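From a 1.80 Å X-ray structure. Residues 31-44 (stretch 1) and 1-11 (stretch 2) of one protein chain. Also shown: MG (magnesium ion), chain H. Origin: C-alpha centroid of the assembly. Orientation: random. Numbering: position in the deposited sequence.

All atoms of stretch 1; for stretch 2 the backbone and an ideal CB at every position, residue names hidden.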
# COMPACT_ATOMS: atom_id res chain seq x y z
N GLU A 31 1.47 1.52 24.23
CA GLU A 31 2.43 2.42 23.59
C GLU A 31 3.43 1.71 22.68
O GLU A 31 4.06 2.33 21.83
CB GLU A 31 3.19 3.21 24.65
CG GLU A 31 2.36 4.18 25.48
CD GLU A 31 1.27 3.52 26.32
OE1 GLU A 31 1.50 2.40 26.86
OE2 GLU A 31 0.18 4.13 26.45
N ASP A 32 3.60 0.40 22.90
CA ASP A 32 4.55 -0.40 22.15
C ASP A 32 3.88 -1.15 21.00
O ASP A 32 4.50 -2.01 20.36
CB ASP A 32 5.23 -1.43 23.08
CG ASP A 32 6.02 -0.78 24.21
OD1 ASP A 32 6.11 0.47 24.27
OD2 ASP A 32 6.56 -1.53 25.05
N VAL A 33 2.60 -0.84 20.74
CA VAL A 33 1.88 -1.53 19.67
C VAL A 33 1.53 -0.56 18.55
O VAL A 33 0.96 0.51 18.79
CB VAL A 33 0.60 -2.18 20.22
CG1 VAL A 33 -0.07 -3.01 19.12
CG2 VAL A 33 0.95 -3.08 21.41
N TYR A 34 1.87 -0.94 17.32
CA TYR A 34 1.63 -0.10 16.13
C TYR A 34 0.71 -0.75 15.08
O TYR A 34 0.49 -1.97 15.08
CB TYR A 34 2.96 0.20 15.45
CG TYR A 34 3.93 1.00 16.29
CD1 TYR A 34 4.61 0.41 17.36
CD2 TYR A 34 4.11 2.36 16.06
CE1 TYR A 34 5.43 1.15 18.20
CE2 TYR A 34 4.93 3.14 16.90
CZ TYR A 34 5.59 2.52 17.96
OH TYR A 34 6.37 3.28 18.81
N LEU A 35 0.18 0.09 14.19
CA LEU A 35 -0.65 -0.39 13.08
C LEU A 35 -0.11 0.25 11.80
O LEU A 35 0.32 1.41 11.82
CB LEU A 35 -2.11 0.05 13.24
CG LEU A 35 -2.97 -0.53 14.36
CD1 LEU A 35 -4.36 0.11 14.30
CD2 LEU A 35 -3.09 -2.04 14.19
N SER A 36 -0.10 -0.50 10.71
CA SER A 36 0.31 0.06 9.43
C SER A 36 -0.91 0.75 8.86
O SER A 36 -2.04 0.29 9.08
CB SER A 36 0.73 -1.04 8.45
OG SER A 36 0.64 -0.56 7.11
N ALA A 37 -0.71 1.84 8.13
CA ALA A 37 -1.83 2.52 7.51
C ALA A 37 -2.55 1.53 6.56
O ALA A 37 -3.74 1.68 6.30
CB ALA A 37 -1.32 3.75 6.74
N ILE A 38 -1.83 0.54 6.06
CA ILE A 38 -2.41 -0.48 5.16
C ILE A 38 -3.47 -1.31 5.92
O ILE A 38 -4.54 -1.61 5.38
CB ILE A 38 -1.30 -1.46 4.63
CG1 ILE A 38 -0.34 -0.69 3.69
CG2 ILE A 38 -1.94 -2.64 3.90
CD1 ILE A 38 -0.98 -0.19 2.40
N THR A 39 -3.15 -1.69 7.15
CA THR A 39 -4.07 -2.46 8.00
C THR A 39 -5.29 -1.61 8.35
O THR A 39 -6.42 -2.10 8.36
CB THR A 39 -3.34 -2.93 9.28
OG1 THR A 39 -2.22 -3.74 8.89
CG2 THR A 39 -4.26 -3.74 10.17
N VAL A 40 -5.07 -0.33 8.63
CA VAL A 40 -6.19 0.56 8.96
C VAL A 40 -7.10 0.64 7.74
O VAL A 40 -8.33 0.63 7.87
CB VAL A 40 -5.69 1.98 9.35
CG1 VAL A 40 -6.88 2.90 9.57
CG2 VAL A 40 -4.86 1.90 10.66
N ALA A 41 -6.52 0.69 6.54
CA ALA A 41 -7.34 0.76 5.33
C ALA A 41 -8.17 -0.52 5.17
O ALA A 41 -9.35 -0.47 4.78
CB ALA A 41 -6.45 0.93 4.11
N GLU A 42 -7.55 -1.67 5.44
CA GLU A 42 -8.26 -2.94 5.31
C GLU A 42 -9.35 -3.08 6.36
O GLU A 42 -10.42 -3.61 6.07
CB GLU A 42 -7.29 -4.12 5.40
CG GLU A 42 -6.12 -4.03 4.43
CD GLU A 42 -5.18 -5.22 4.52
OE1 GLU A 42 -5.07 -5.81 5.63
OE2 GLU A 42 -4.55 -5.57 3.49
N LEU A 43 -9.08 -2.61 7.58
CA LEU A 43 -10.10 -2.66 8.64
C LEU A 43 -11.28 -1.77 8.23
O LEU A 43 -12.44 -2.19 8.31
CB LEU A 43 -9.54 -2.17 9.97
CG LEU A 43 -8.50 -3.11 10.58
CD1 LEU A 43 -7.81 -2.46 11.78
CD2 LEU A 43 -9.20 -4.40 10.97
N ARG A 44 -10.98 -0.55 7.79
CA ARG A 44 -12.05 0.36 7.39
C ARG A 44 -12.85 -0.19 6.21
O ARG A 44 -14.07 -0.01 6.16
CB ARG A 44 -11.48 1.75 7.06
CG ARG A 44 -11.12 2.58 8.30
CD ARG A 44 -10.29 3.82 7.94
NE ARG A 44 -10.25 4.78 9.04
CZ ARG A 44 -9.36 5.77 9.14
NH1 ARG A 44 -8.42 5.93 8.20
NH2 ARG A 44 -9.43 6.61 10.17
N UNK A 1 8.87 -4.28 20.13
CA UNK A 1 7.72 -3.43 19.67
C UNK A 1 6.95 -4.33 18.71
O UNK A 1 7.55 -5.18 18.05
CB UNK A 1 8.16 -2.13 19.00
N UNK A 2 5.64 -4.13 18.63
CA UNK A 2 4.77 -4.96 17.79
C UNK A 2 3.99 -4.20 16.72
O UNK A 2 3.54 -3.08 16.95
CB UNK A 2 3.78 -5.71 18.68
N UNK A 3 3.84 -4.83 15.55
CA UNK A 3 3.04 -4.30 14.45
C UNK A 3 1.93 -5.34 14.30
O UNK A 3 2.19 -6.48 13.91
CB UNK A 3 3.84 -4.09 13.17
N UNK A 4 0.70 -4.97 14.63
CA UNK A 4 -0.41 -5.93 14.54
C UNK A 4 -0.95 -6.05 13.12
O UNK A 4 -1.32 -5.04 12.53
CB UNK A 4 -1.54 -5.52 15.48
N UNK A 5 -1.02 -7.27 12.60
CA UNK A 5 -1.52 -7.56 11.24
C UNK A 5 -3.05 -7.57 11.37
O UNK A 5 -3.59 -7.74 12.46
CB UNK A 5 -0.98 -8.88 10.69
N UNK A 6 -3.75 -7.40 10.25
CA UNK A 6 -5.21 -7.36 10.27
C UNK A 6 -5.90 -8.55 10.94
O UNK A 6 -6.89 -8.36 11.66
CB UNK A 6 -5.72 -7.25 8.83
N UNK A 7 -5.40 -9.76 10.71
CA UNK A 7 -6.06 -10.93 11.27
C UNK A 7 -5.99 -11.02 12.79
O UNK A 7 -6.80 -11.72 13.40
CB UNK A 7 -5.45 -12.19 10.66
N UNK A 8 -5.05 -10.31 13.40
CA UNK A 8 -4.92 -10.34 14.85
C UNK A 8 -5.83 -9.29 15.49
O UNK A 8 -6.60 -9.61 16.40
CB UNK A 8 -3.46 -10.11 15.26
N UNK A 9 -5.78 -8.06 15.01
CA UNK A 9 -6.64 -7.05 15.60
C UNK A 9 -8.12 -7.37 15.35
O UNK A 9 -8.98 -6.98 16.13
CB UNK A 9 -6.29 -5.67 15.04
N UNK A 10 -8.41 -8.11 14.28
CA UNK A 10 -9.79 -8.48 13.95
C UNK A 10 -10.33 -9.67 14.75
O UNK A 10 -11.54 -9.84 14.87
CB UNK A 10 -9.88 -8.80 12.46
N UNK A 11 -9.45 -10.50 15.29
CA UNK A 11 -9.91 -11.68 16.01
C UNK A 11 -10.87 -11.41 17.18
O UNK A 11 -11.91 -12.07 17.29
CB UNK A 11 -8.69 -12.44 16.54
MG MG H . 2.60 0.99 6.41

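Position 1 opens the stretch beside Asp-32 and Tyr-34. Its CA-to-CB bond points sideways, and the ideal CB lies 4.3 Å from Tyr-34 CE1. A long flexible chain or a polar one could follow the ring edge. The residue is Met-1. Its SD sits 4.0 Å from Tyr-34 CE1, at the ring edge, and its CE reaches 3.2 Å from Asp-32 CG.

Position 2 is extended, with phi/psi -121/143. Its backbone pairs in parallel with Val-33: N of position 2 donates to Asp-32 O (3.0 Å), and Tyr-34 N donates to O of position 2 (2.7 Å). The CB lies on the sheet face of Val-33, so a beta-branched or other apolar residue suits. It is Ile-2. Its CG2 is 4.4 Å from Val-33 CG1, while the end of the chain leads away.

Position 3 pairs with Tyr-34, and its CB lies on the face of that side chain. Beyond lies the backbone of Leu-35 and Ser-36, which favours a medium apolar chain. Leu-3 fills the place. Its CD1 packs 3.9 Å from Tyr-34 CB and 3.7 Å from Ser-36 N.

Position 4 continues the ladder, its N donating to Tyr-34 O (3.0 Å). The ideal CB is 4.0 Å from Leu-35 CD2 and 4.7 Å from Val-33 CG1. Leucine, isoleucine, valine or methionine would suit this apolar setting. The residue is Leu-4, with CG 3.5 Å from Val-33 CG1 and CB 4.0 Å from Leu-35 CD2.

Position 5 points away and precedes a helix, where Asp, Asn, Ser or Thr is common. It is Asp-5, but its side chain makes no capping bond.

At position 6 the ideal CB is 3.6 Å from Glu-42 OE1 and 4.0 Å from Thr-39 CG2. A small donor suits the carboxylate: Ser or Thr. Thr-6 donates from OG1 to Glu-42 OE1 at 2.6 Å. Its methyl CG2 meets Leu-43 CD2 at 3.9 Å.

Positions 7 and 8 meet nothing of stretch 1, which leaves their choice open. They are Asn-7 and Val-8.

Position 9 is helical and points toward stretch 1, between Leu-35 and Leu-43. A sizeable apolar chain is expected. Ile-9 places CD1 4.1 Å from Leu-35 CD2 and CG2 3.8 Å from Leu-43 CD1.

Position 10 points sideways, its ideal CB 4.7 Å from Leu-43 CD2. A small residue such as Ala or Ser would suit. Ser-10 OG lies 3.4 Å from Leu-43 CD2 and donates to Thr-6 O at 2.6 Å.

Position 11 is out of reach, so stretch 1 sets no preference. It is Glu-11.

Stretch 2, residues 1-11: MILLDTNVISE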
# COMPACT_ATOMS: atom_id res chain seq x y z
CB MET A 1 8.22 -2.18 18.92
CG MET A 1 9.16 -1.24 19.69
SD MET A 1 8.32 -0.04 20.76
CE MET A 1 8.57 -0.83 22.32
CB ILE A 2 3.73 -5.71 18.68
CG1 ILE A 2 4.43 -6.83 19.47
CG2 ILE A 2 2.60 -6.30 17.83
CD1 ILE A 2 4.96 -7.95 18.60
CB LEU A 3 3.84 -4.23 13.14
CG LEU A 3 3.07 -3.56 11.98
CD1 LEU A 3 2.82 -2.08 12.32
CD2 LEU A 3 3.86 -3.67 10.67
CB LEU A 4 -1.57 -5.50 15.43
CG LEU A 4 -1.43 -5.39 16.94
CD1 LEU A 4 -2.77 -4.92 17.51
CD2 LEU A 4 -1.01 -6.74 17.53
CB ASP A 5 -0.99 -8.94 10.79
CG ASP A 5 -1.12 -9.19 9.28
OD1 ASP A 5 -1.23 -8.23 8.49
OD2 ASP A 5 -1.07 -10.38 8.87
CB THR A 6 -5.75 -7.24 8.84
OG1 THR A 6 -5.16 -6.10 8.22
CG2 THR A 6 -7.26 -7.09 8.85
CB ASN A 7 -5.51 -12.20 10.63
CG ASN A 7 -4.02 -12.38 10.87
OD1 ASN A 7 -3.58 -12.55 12.01
ND2 ASN A 7 -3.24 -12.34 9.81
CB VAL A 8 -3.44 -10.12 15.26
CG1 VAL A 8 -3.32 -9.95 16.77
CG2 VAL A 8 -2.61 -11.31 14.81
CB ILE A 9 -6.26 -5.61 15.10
CG1 ILE A 9 -7.12 -4.57 15.83
CG2 ILE A 9 -6.41 -5.52 13.59
CD1 ILE A 9 -6.77 -3.14 15.49
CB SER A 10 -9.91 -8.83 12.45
OG SER A 10 -9.47 -7.76 11.63
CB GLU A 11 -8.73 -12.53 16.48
CG GLU A 11 -9.12 -13.80 17.27
CD GLU A 11 -9.78 -14.87 16.42
OE1 GLU A 11 -10.39 -15.81 17.00
OE2 GLU A 11 -9.70 -14.79 15.17
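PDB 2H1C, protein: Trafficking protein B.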